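Local coordinates for protein uncharacterized metal-dependent hydrolase (Pyrococcus horikoshii, PDB 3IGH) that is uncharacterised but probably hydrolyses non-peptide carbon-nitrogen bonds as a metal-dependent member of the amidohydrolase family, at residues A[104-110]-A[130-136]; A[137-141]-A[161-166]; A[91-96]-A[121-125]. All coordinates share one frame; numbering follows the deposited sequence. Where two conformers were deposited one is given.

Interaction 1: residues A[104-110]-A[130-136]; sequences FGFGWDQ and FIYRKCF. With SO4 (sulfate ion), chain I.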
loop_
_atom_site.group_PDB
_atom_site.type_symbol
_atom_site.label_atom_id
_atom_site.label_comp_id
_atom_site.label_asym_id
_atom_site.label_seq_id
_atom_site.Cartn_x
_atom_site.Cartn_y
_atom_site.Cartn_z
ATOM N N PHE A 104 24.332 1.194 -23.240
ATOM C CA PHE A 104 23.789 -0.135 -23.493
ATOM C C PHE A 104 23.349 -0.207 -24.952
ATOM O O PHE A 104 22.743 0.730 -25.473
ATOM C CB PHE A 104 22.594 -0.431 -22.575
ATOM C CG PHE A 104 22.959 -0.655 -21.130
ATOM C CD1 PHE A 104 23.541 -1.854 -20.720
ATOM C CD2 PHE A 104 22.689 0.320 -20.173
ATOM C CE1 PHE A 104 23.866 -2.071 -19.379
ATOM C CE2 PHE A 104 23.009 0.113 -18.827
ATOM C CZ PHE A 104 23.599 -1.086 -18.432
ATOM N N GLY A 105 23.667 -1.318 -25.605
ATOM C CA GLY A 105 23.281 -1.527 -26.987
ATOM C C GLY A 105 22.732 -2.921 -27.197
ATOM O O GLY A 105 22.907 -3.799 -26.350
ATOM N N PHE A 106 22.084 -3.130 -28.338
ATOM C CA PHE A 106 21.492 -4.434 -28.650
ATOM C C PHE A 106 21.420 -4.645 -30.159
ATOM O O PHE A 106 21.412 -3.683 -30.932
ATOM C CB PHE A 106 20.078 -4.565 -28.035
ATOM C CG PHE A 106 19.000 -3.845 -28.818
ATOM C CD1 PHE A 106 18.219 -4.530 -29.755
ATOM C CD2 PHE A 106 18.774 -2.488 -28.626
ATOM C CE1 PHE A 106 17.242 -3.865 -30.494
ATOM C CE2 PHE A 106 17.790 -1.821 -29.346
ATOM C CZ PHE A 106 17.028 -2.509 -30.288
ATOM N N GLY A 107 21.337 -5.911 -30.558
ATOM C CA GLY A 107 20.953 -6.255 -31.917
ATOM C C GLY A 107 22.048 -6.457 -32.945
ATOM O O GLY A 107 21.738 -6.692 -34.113
ATOM N N TRP A 108 23.318 -6.380 -32.542
ATOM C CA TRP A 108 24.411 -6.596 -33.504
ATOM C C TRP A 108 24.503 -8.058 -33.910
ATOM O O TRP A 108 24.069 -8.946 -33.180
ATOM C CB TRP A 108 25.775 -6.083 -32.983
ATOM C CG TRP A 108 26.291 -6.783 -31.745
ATOM C CD1 TRP A 108 26.165 -6.341 -30.458
ATOM C CD2 TRP A 108 27.013 -8.026 -31.670
ATOM N NE1 TRP A 108 26.740 -7.232 -29.592
ATOM C CE2 TRP A 108 27.282 -8.269 -30.305
ATOM C CE3 TRP A 108 27.463 -8.955 -32.620
ATOM C CZ2 TRP A 108 27.971 -9.406 -29.864
ATOM C CZ3 TRP A 108 28.146 -10.083 -32.179
ATOM C CH2 TRP A 108 28.399 -10.297 -30.815
ATOM N N ASP A 109 25.102 -8.305 -35.074
ATOM C CA ASP A 109 25.240 -9.652 -35.600
ATOM C C ASP A 109 26.559 -9.706 -36.363
ATOM O O ASP A 109 26.781 -8.881 -37.257
ATOM C CB ASP A 109 24.057 -9.946 -36.546
ATOM C CG ASP A 109 24.087 -11.355 -37.148
ATOM O OD1 ASP A 109 25.023 -12.153 -36.904
ATOM O OD2 ASP A 109 23.125 -11.681 -37.874
ATOM N N GLN A 110 27.402 -10.690 -36.026
ATOM C CA GLN A 110 28.707 -10.849 -36.686
ATOM C C GLN A 110 28.555 -11.145 -38.180
ATOM O O GLN A 110 29.442 -10.826 -38.964
ATOM C CB GLN A 110 29.587 -11.910 -35.992
ATOM C CG GLN A 110 29.130 -13.379 -36.114
ATOM C CD GLN A 110 28.138 -13.794 -35.036
ATOM O OE1 GLN A 110 27.468 -12.957 -34.424
ATOM N NE2 GLN A 110 28.047 -15.097 -34.796
ATOM N N PHE A 130 28.193 -1.912 -22.890
ATOM C CA PHE A 130 27.752 -3.296 -22.809
ATOM C C PHE A 130 26.784 -3.523 -23.976
ATOM O O PHE A 130 25.737 -2.873 -24.047
ATOM C CB PHE A 130 27.056 -3.531 -21.465
ATOM C CG PHE A 130 26.677 -4.966 -21.210
ATOM C CD1 PHE A 130 27.576 -5.831 -20.607
ATOM C CD2 PHE A 130 25.412 -5.447 -21.557
ATOM C CE1 PHE A 130 27.242 -7.151 -20.354
ATOM C CE2 PHE A 130 25.069 -6.772 -21.311
ATOM C CZ PHE A 130 25.982 -7.623 -20.702
ATOM N N ILE A 131 27.140 -4.407 -24.906
ATOM C CA ILE A 131 26.318 -4.577 -26.123
ATOM C C ILE A 131 25.844 -6.005 -26.358
ATOM O O ILE A 131 26.642 -6.930 -26.533
ATOM C CB ILE A 131 26.972 -3.969 -27.409
ATOM C CG1 ILE A 131 28.361 -4.566 -27.693
ATOM C CG2 ILE A 131 27.054 -2.453 -27.302
ATOM C CD1 ILE A 131 28.876 -4.281 -29.112
ATOM N N TYR A 132 24.522 -6.172 -26.361
ATOM C CA TYR A 132 23.917 -7.470 -26.605
ATOM C C TYR A 132 23.950 -7.807 -28.085
ATOM O O TYR A 132 23.634 -6.965 -28.922
ATOM C CB TYR A 132 22.458 -7.458 -26.176
ATOM C CG TYR A 132 22.228 -7.524 -24.694
ATOM C CD1 TYR A 132 22.319 -8.741 -24.007
ATOM C CD2 TYR A 132 21.879 -6.378 -23.976
ATOM C CE1 TYR A 132 22.081 -8.807 -22.632
ATOM C CE2 TYR A 132 21.642 -6.435 -22.601
ATOM C CZ TYR A 132 21.740 -7.649 -21.941
ATOM O OH TYR A 132 21.508 -7.701 -20.588
ATOM N N ARG A 133 24.323 -9.046 -28.388
ATOM C CA ARG A 133 24.111 -9.616 -29.716
ATOM C C ARG A 133 22.614 -9.785 -29.933
ATOM O O ARG A 133 21.852 -9.926 -28.973
ATOM C CB ARG A 133 24.780 -10.989 -29.826
ATOM C CG ARG A 133 24.844 -11.548 -31.263
ATOM C CD ARG A 133 25.393 -12.965 -31.333
ATOM N NE ARG A 133 25.270 -13.472 -32.699
ATOM C CZ ARG A 133 24.221 -14.150 -33.169
ATOM N NH1 ARG A 133 23.191 -14.441 -32.384
ATOM N NH2 ARG A 133 24.209 -14.549 -34.432
ATOM N N LYS A 134 22.202 -9.728 -31.197
ATOM C CA LYS A 134 20.906 -10.228 -31.655
ATOM C C LYS A 134 20.551 -11.509 -30.887
ATOM O O LYS A 134 21.390 -12.406 -30.745
ATOM C CB LYS A 134 21.018 -10.501 -33.163
ATOM C CG LYS A 134 19.762 -10.946 -33.872
ATOM C CD LYS A 134 20.107 -11.597 -35.208
ATOM C CE LYS A 134 20.453 -13.073 -35.039
ATOM N NZ LYS A 134 20.444 -13.789 -36.342
ATOM N N CYS A 135 19.326 -11.562 -30.362
ATOM C CA CYS A 135 18.797 -12.712 -29.580
ATOM C C CYS A 135 19.207 -12.765 -28.104
ATOM O O CYS A 135 18.743 -13.638 -27.367
ATOM C CB CYS A 135 19.027 -14.074 -30.277
ATOM S SG CYS A 135 18.420 -14.132 -31.991
ATOM N N PHE A 136 20.079 -11.839 -27.690
ATOM C CA PHE A 136 20.386 -11.562 -26.277
ATOM C C PHE A 136 21.001 -12.741 -25.499
ATOM O O PHE A 136 20.820 -12.844 -24.287
ATOM C CB PHE A 136 19.139 -11.018 -25.535
ATOM C CG PHE A 136 18.598 -9.712 -26.087
ATOM C CD1 PHE A 136 18.979 -8.497 -25.527
ATOM C CD2 PHE A 136 17.690 -9.702 -27.146
ATOM C CE1 PHE A 136 18.487 -7.294 -26.015
ATOM C CE2 PHE A 136 17.192 -8.504 -27.650
ATOM C CZ PHE A 136 17.590 -7.293 -27.081
HETATM S S SO4 I . 30.492 -17.545 -35.927
HETATM O O1 SO4 I . 31.666 -16.738 -36.265
HETATM O O2 SO4 I . 30.709 -18.931 -36.334
HETATM O O3 SO4 I . 30.273 -17.494 -34.483
HETATM O O4 SO4 I . 29.319 -17.025 -36.626
HETATM O O HOH W 1 20.065 -8.032 -29.116
#
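Trp108 O is held by the amide of Lys134, N to O 2.8 Å, with the CA-H of Arg133 also directed at it. At the other end, Gly105 N donates to Phe130 O (3.0 Å) and Gly105 O accepts from Tyr132 N (2.9 Å). Between these anchors the register slips by one residue, and Gly107 N makes a weak bond to Tyr132 O and another to a water that donates to Arg133 O. The Trp108 indole folds back over the neighbouring strand, chi1 63° placing CG between backbone N and carbonyl carbon. Its NE1 donates almost straight (175°) to Ile131 O at 3.1 Å, while Arg133 CA sits over the five-membered ring, 3.6 Å from its centroid. The arginine chain runs across the six-membered ring, its guanidinium nearly perpendicular. In one of two Gln110 conformers, OE1 lies in the guanidinium plane and takes a straight bond (178°, 2.8 Å) from Arg133 NE on an in-plane lone pair. NE2 donates to a sulfate, probably from the crystallisation liquor, also bound by Trp116 NE1. Asp109 OD1, capping Asp111 N, forms a salt bridge with Arg133 NH2 at 3.5 Å. The arrangement is a parallel strand pair interrupted by a beta bulge, within a small mixed sheet.

Interaction 2: residues A[137-141]-A[161-166]; sequences HVAVA and TGIIKE
Ile163 lies across the two valines of the opposing strand and touches each with a different branch: CG2 meets Val138 CG1 at 4.0 Å, and CG1 meets Val140 CG2 at 4.1 Å. Its chi1 of -68° sets CG2 anti to the backbone N and CG1 anti to the carbonyl carbon, which spreads the branches toward one valine apiece. On this same face Val138 and Lys165 run side by side, but only the lysine's CB comes near the valine; the rest of the chain leads away from the strand to salt bridges with Asp156 and Glu166, the hydrogen bond to the latter weak. The other face carries Ala139 and Ile164. Ile164 CD1 reaches along the strand to Ala141 CB, 4.0 Å away, while its CB lies near Ala139 O.

The backbones that set these orientations are antiparallel. Ala139 and Ile164 form the hydrogen-bonded pair, with N to O distances of 2.9 Å from Ala139 N to Ile164 O and 2.8 Å from Ile164 N to Ala139 O. Ala141 N adds a longer bond to Gly162 O, 3.2 Å. Gly162 has positive phi (82°), and a CB here would run into Ala141 O; with Ile163 it forms a G1 beta bulge facing Asp158.

Strand 138-141 stands between strand 129-133 and strand 163-165. Trp116 lies against Val138 and Ile163 on one face, while Phe130 and Leu146 of helix 143-149 pack on Ala141 and Ile164 on the other.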
loop_
_atom_site.group_PDB
_atom_site.type_symbol
_atom_site.label_atom_id
_atom_site.label_comp_id
_atom_site.label_asym_id
_atom_site.label_seq_id
_atom_site.Cartn_x
_atom_site.Cartn_y
_atom_site.Cartn_z
ATOM N N HIS A 137 21.723 -13.629 -26.186
ATOM C CA HIS A 137 22.382 -14.750 -25.505
ATOM C C HIS A 137 23.894 -14.542 -25.379
ATOM O O HIS A 137 24.582 -15.338 -24.735
ATOM C CB HIS A 137 22.082 -16.087 -26.199
ATOM C CG HIS A 137 20.620 -16.395 -26.322
ATOM N ND1 HIS A 137 19.787 -16.510 -25.228
ATOM C CD2 HIS A 137 19.847 -16.630 -27.409
ATOM C CE1 HIS A 137 18.561 -16.787 -25.638
ATOM N NE2 HIS A 137 18.570 -16.867 -26.956
ATOM N N VAL A 138 24.398 -13.476 -25.998
ATOM C CA VAL A 138 25.818 -13.118 -25.956
ATOM C C VAL A 138 25.928 -11.598 -25.853
ATOM O O VAL A 138 25.107 -10.864 -26.420
ATOM C CB VAL A 138 26.595 -13.593 -27.251
ATOM C CG1 VAL A 138 28.064 -13.193 -27.196
ATOM C CG2 VAL A 138 26.503 -15.098 -27.462
ATOM N N ALA A 139 26.945 -11.124 -25.131
ATOM C CA ALA A 139 27.261 -9.708 -25.088
ATOM C C ALA A 139 28.759 -9.453 -25.127
ATOM O O ALA A 139 29.557 -10.334 -24.817
ATOM C CB ALA A 139 26.654 -9.064 -23.846
ATOM N N VAL A 140 29.128 -8.239 -25.524
ATOM C CA VAL A 140 30.520 -7.800 -25.469
ATOM C C VAL A 140 30.582 -6.518 -24.647
ATOM O O VAL A 140 29.681 -5.672 -24.724
ATOM C CB VAL A 140 31.146 -7.570 -26.884
ATOM C CG1 VAL A 140 32.663 -7.381 -26.787
ATOM C CG2 VAL A 140 30.862 -8.740 -27.810
ATOM N N ALA A 141 31.647 -6.384 -23.860
ATOM C CA ALA A 141 31.848 -5.217 -23.010
ATOM C C ALA A 141 33.278 -4.672 -23.119
ATOM O O ALA A 141 34.219 -5.442 -23.326
ATOM C CB ALA A 141 31.512 -5.578 -21.559
ATOM N N THR A 161 38.791 -10.859 -25.316
ATOM C CA THR A 161 37.877 -10.394 -26.372
ATOM C C THR A 161 36.670 -9.644 -25.805
ATOM O O THR A 161 35.990 -8.911 -26.525
ATOM C CB THR A 161 37.369 -11.559 -27.234
ATOM O OG1 THR A 161 36.708 -12.510 -26.396
ATOM C CG2 THR A 161 38.524 -12.245 -27.964
ATOM N N GLY A 162 36.410 -9.836 -24.513
ATOM C CA GLY A 162 35.295 -9.171 -23.839
ATOM C C GLY A 162 33.957 -9.861 -24.041
ATOM O O GLY A 162 32.916 -9.284 -23.724
ATOM N N ILE A 163 33.994 -11.097 -24.546
ATOM C CA ILE A 163 32.787 -11.861 -24.888
ATOM C C ILE A 163 32.231 -12.610 -23.685
ATOM O O ILE A 163 32.935 -13.395 -23.042
ATOM C CB ILE A 163 33.034 -12.837 -26.070
ATOM C CG1 ILE A 163 33.277 -12.039 -27.359
ATOM C CG2 ILE A 163 31.856 -13.805 -26.241
ATOM C CD1 ILE A 163 33.930 -12.829 -28.477
ATOM N N ILE A 164 30.954 -12.349 -23.399
ATOM C CA ILE A 164 30.264 -12.864 -22.233
ATOM C C ILE A 164 29.052 -13.668 -22.720
ATOM O O ILE A 164 28.211 -13.146 -23.459
ATOM C CB ILE A 164 29.772 -11.688 -21.340
ATOM C CG1 ILE A 164 30.924 -10.732 -20.989
ATOM C CG2 ILE A 164 29.137 -12.206 -20.076
ATOM C CD1 ILE A 164 30.469 -9.326 -20.627
ATOM N N LYS A 165 28.960 -14.927 -22.298
ATOM C CA LYS A 165 27.880 -15.810 -22.741
ATOM C C LYS A 165 27.440 -16.767 -21.642
ATOM O O LYS A 165 28.074 -16.843 -20.588
ATOM C CB LYS A 165 28.295 -16.591 -23.999
ATOM C CG LYS A 165 29.531 -17.476 -23.828
ATOM C CD LYS A 165 29.982 -18.064 -25.164
ATOM C CE LYS A 165 31.200 -18.963 -25.000
ATOM N NZ LYS A 165 30.882 -20.194 -24.227
ATOM N N GLU A 166 26.345 -17.481 -21.907
ATOM C CA GLU A 166 25.797 -18.516 -21.019
ATOM C C GLU A 166 25.614 -18.047 -19.571
ATOM O O GLU A 166 24.901 -17.066 -19.331
ATOM C CB GLU A 166 26.599 -19.822 -21.140
ATOM C CG GLU A 166 26.538 -20.440 -22.551
ATOM C CD GLU A 166 27.429 -21.670 -22.722
ATOM O OE1 GLU A 166 27.433 -22.549 -21.831
ATOM O OE2 GLU A 166 28.116 -21.763 -23.763
#

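Interaction 3: residues A[91-96]-A[121-125]; sequences LIQRLK and ELNAI
Ile92 and Leu95 of one helix close onto Leu122 and Ile125, and the apolar contacts between them make up most of this interface. Leu122 CD2 is the shared point: Leu95 CD1 approaches it to 3.7 Å, and Leu91 CD2 and Ile92 CD1 each to 3.9 Å, so a single methyl receives three residues spaced along one side of the helix. Leu91 meets Leu122 at roughly a right angle, whereas Ile92 and Leu95 come in obliquely. Ile125 CD1 forms a second point, 3.8 Å from Leu95 CB and 4.0 Å from Ile92 CD1. With chi1 at -58°, Ile125 holds CG1 anti to its carbonyl carbon, and that branch, rather than CG2, is the one turned to the helix.

A second kind of contact sets aliphatic carbon against backbone oxygen. Ile92 CD1 lies 3.4 Å from Glu121 O. Lys96 stretches out beyond CG, laying its chain past Ile125 so that CE comes within 3.7 Å of Ala124 O.

Hydrogen bonds near the contact belong to the backbone of each partner. Leu95 N and Lys96 N bond back to Leu91 O and Ile92 O, and a type I turn, closed by Ile125 N to Leu122 O at 3.2 Å, brings both hydrophobic side chains to the same interface. Leu91, Leu95 and Leu122 also rest on Ile131 of strand 129-133, which places helix and turn on one face of the sheet.

With hydrogen bonds absent between the segments, the contact depends on the fit and burial of methyl groups, with Lys96 and Ala124 bordering it toward solvent.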
loop_
_atom_site.group_PDB
_atom_site.type_symbol
_atom_site.label_atom_id
_atom_site.label_comp_id
_atom_site.label_asym_id
_atom_site.label_seq_id
_atom_site.Cartn_x
_atom_site.Cartn_y
_atom_site.Cartn_z
ATOM N N LEU A 91 29.153 0.436 -36.128
ATOM C CA LEU A 91 28.794 0.071 -34.759
ATOM C C LEU A 91 29.331 1.081 -33.736
ATOM O O LEU A 91 28.580 1.536 -32.869
ATOM C CB LEU A 91 29.272 -1.359 -34.465
ATOM C CG LEU A 91 29.025 -2.051 -33.121
ATOM C CD1 LEU A 91 28.626 -3.499 -33.338
ATOM C CD2 LEU A 91 30.266 -1.973 -32.224
ATOM N N ILE A 92 30.610 1.452 -33.862
ATOM C CA ILE A 92 31.239 2.424 -32.953
ATOM C C ILE A 92 30.604 3.808 -33.115
ATOM O O ILE A 92 30.380 4.517 -32.132
ATOM C CB ILE A 92 32.799 2.496 -33.147
ATOM C CG1 ILE A 92 33.457 1.127 -32.921
ATOM C CG2 ILE A 92 33.443 3.565 -32.249
ATOM C CD1 ILE A 92 33.370 0.581 -31.502
ATOM N N GLN A 93 30.294 4.170 -34.356
ATOM C CA GLN A 93 29.651 5.441 -34.660
ATOM C C GLN A 93 28.293 5.566 -33.954
ATOM O O GLN A 93 27.990 6.615 -33.370
ATOM C CB GLN A 93 29.510 5.606 -36.176
ATOM C CG GLN A 93 29.293 7.044 -36.641
ATOM C CD GLN A 93 29.148 7.171 -38.157
ATOM O OE1 GLN A 93 29.228 8.274 -38.705
ATOM N NE2 GLN A 93 28.931 6.046 -38.838
ATOM N N ARG A 94 27.507 4.486 -33.982
ATOM C CA ARG A 94 26.203 4.434 -33.303
ATOM C C ARG A 94 26.340 4.543 -31.786
ATOM O O ARG A 94 25.599 5.294 -31.137
ATOM C CB ARG A 94 25.446 3.150 -33.666
ATOM C CG ARG A 94 24.979 3.088 -35.113
ATOM C CD ARG A 94 24.128 1.854 -35.376
ATOM N NE ARG A 94 23.921 1.643 -36.805
ATOM C CZ ARG A 94 22.989 0.852 -37.330
ATOM N NH1 ARG A 94 22.141 0.190 -36.549
ATOM N NH2 ARG A 94 22.898 0.736 -38.648
ATOM N N LEU A 95 27.297 3.808 -31.229
ATOM C CA LEU A 95 27.526 3.825 -29.785
ATOM C C LEU A 95 28.022 5.179 -29.265
ATOM O O LEU A 95 27.690 5.574 -28.145
ATOM C CB LEU A 95 28.468 2.694 -29.373
ATOM C CG LEU A 95 27.884 1.292 -29.542
ATOM C CD1 LEU A 95 28.966 0.261 -29.383
ATOM C CD2 LEU A 95 26.716 1.034 -28.560
ATOM N N LYS A 96 28.786 5.893 -30.092
ATOM C CA LYS A 96 29.256 7.241 -29.748
ATOM C C LYS A 96 28.134 8.284 -29.681
ATOM O O LYS A 96 28.275 9.297 -29.002
ATOM C CB LYS A 96 30.364 7.696 -30.707
ATOM C CG LYS A 96 31.721 7.083 -30.397
ATOM C CD LYS A 96 32.842 7.784 -31.152
ATOM C CE LYS A 96 34.205 7.235 -30.748
ATOM N NZ LYS A 96 35.316 7.955 -31.425
ATOM N N GLU A 121 38.063 -2.791 -29.360
ATOM C CA GLU A 121 37.376 -1.858 -30.269
ATOM C C GLU A 121 36.413 -0.947 -29.512
ATOM O O GLU A 121 36.289 0.244 -29.811
ATOM C CB GLU A 121 36.628 -2.625 -31.364
ATOM C CG GLU A 121 37.536 -3.302 -32.390
ATOM C CD GLU A 121 36.890 -4.504 -33.077
ATOM O OE1 GLU A 121 37.582 -5.153 -33.887
ATOM O OE2 GLU A 121 35.704 -4.812 -32.811
ATOM N N LEU A 122 35.761 -1.511 -28.500
ATOM C CA LEU A 122 34.791 -0.768 -27.702
ATOM C C LEU A 122 35.457 0.171 -26.690
ATOM O O LEU A 122 34.794 1.046 -26.123
ATOM C CB LEU A 122 33.837 -1.737 -27.002
ATOM C CG LEU A 122 32.965 -2.614 -27.905
ATOM C CD1 LEU A 122 32.203 -3.629 -27.063
ATOM C CD2 LEU A 122 32.017 -1.773 -28.742
ATOM N N ASN A 123 36.763 -0.007 -26.474
ATOM C CA ASN A 123 37.550 0.921 -25.645
ATOM C C ASN A 123 37.630 2.336 -26.229
ATOM O O ASN A 123 37.926 3.292 -25.509
ATOM C CB ASN A 123 38.950 0.358 -25.357
ATOM C CG ASN A 123 38.942 -0.724 -24.286
ATOM O OD1 ASN A 123 38.041 -0.785 -23.444
ATOM N ND2 ASN A 123 39.954 -1.582 -24.312
ATOM N N ALA A 124 37.324 2.463 -27.523
ATOM C CA ALA A 124 37.259 3.758 -28.213
ATOM C C ALA A 124 36.139 4.673 -27.707
ATOM O O ALA A 124 36.165 5.882 -27.934
ATOM C CB ALA A 124 37.135 3.554 -29.719
ATOM N N ILE A 125 35.148 4.093 -27.034
ATOM C CA ILE A 125 34.099 4.876 -26.388
ATOM C C ILE A 125 34.505 5.098 -24.933
ATOM O O ILE A 125 34.795 4.139 -24.212
ATOM C CB ILE A 125 32.730 4.167 -26.476
ATOM C CG1 ILE A 125 32.360 3.914 -27.941
ATOM C CG2 ILE A 125 31.642 5.005 -25.807
ATOM C CD1 ILE A 125 32.066 2.468 -28.249
#

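From the N terminus, helix residues 91-96 come first and pair in interaction 3 with 121-125, closing a loop that contains strand 103-108 and helix 110-113. Interaction 1 starts inside that loop, at 104-110, and ends beyond it at 130-136, so the two contacts cross; its own closure encloses helices 110-113 and 119-122. Interaction 2 follows in series: 137-141 continues directly from 130-136, and its pairing with 161-166 closes a loop holding helix 143-149 and strand 157-158. Interactions 1 and 2 extend one mixed sheet through neighbouring strands 129-133 and 138-141, where Arg133 N probably bonds to Val138 O. Interaction 3 packs on that sheet, Leu122 CD1 touching both Ile131 CD1 and Val140 CG1.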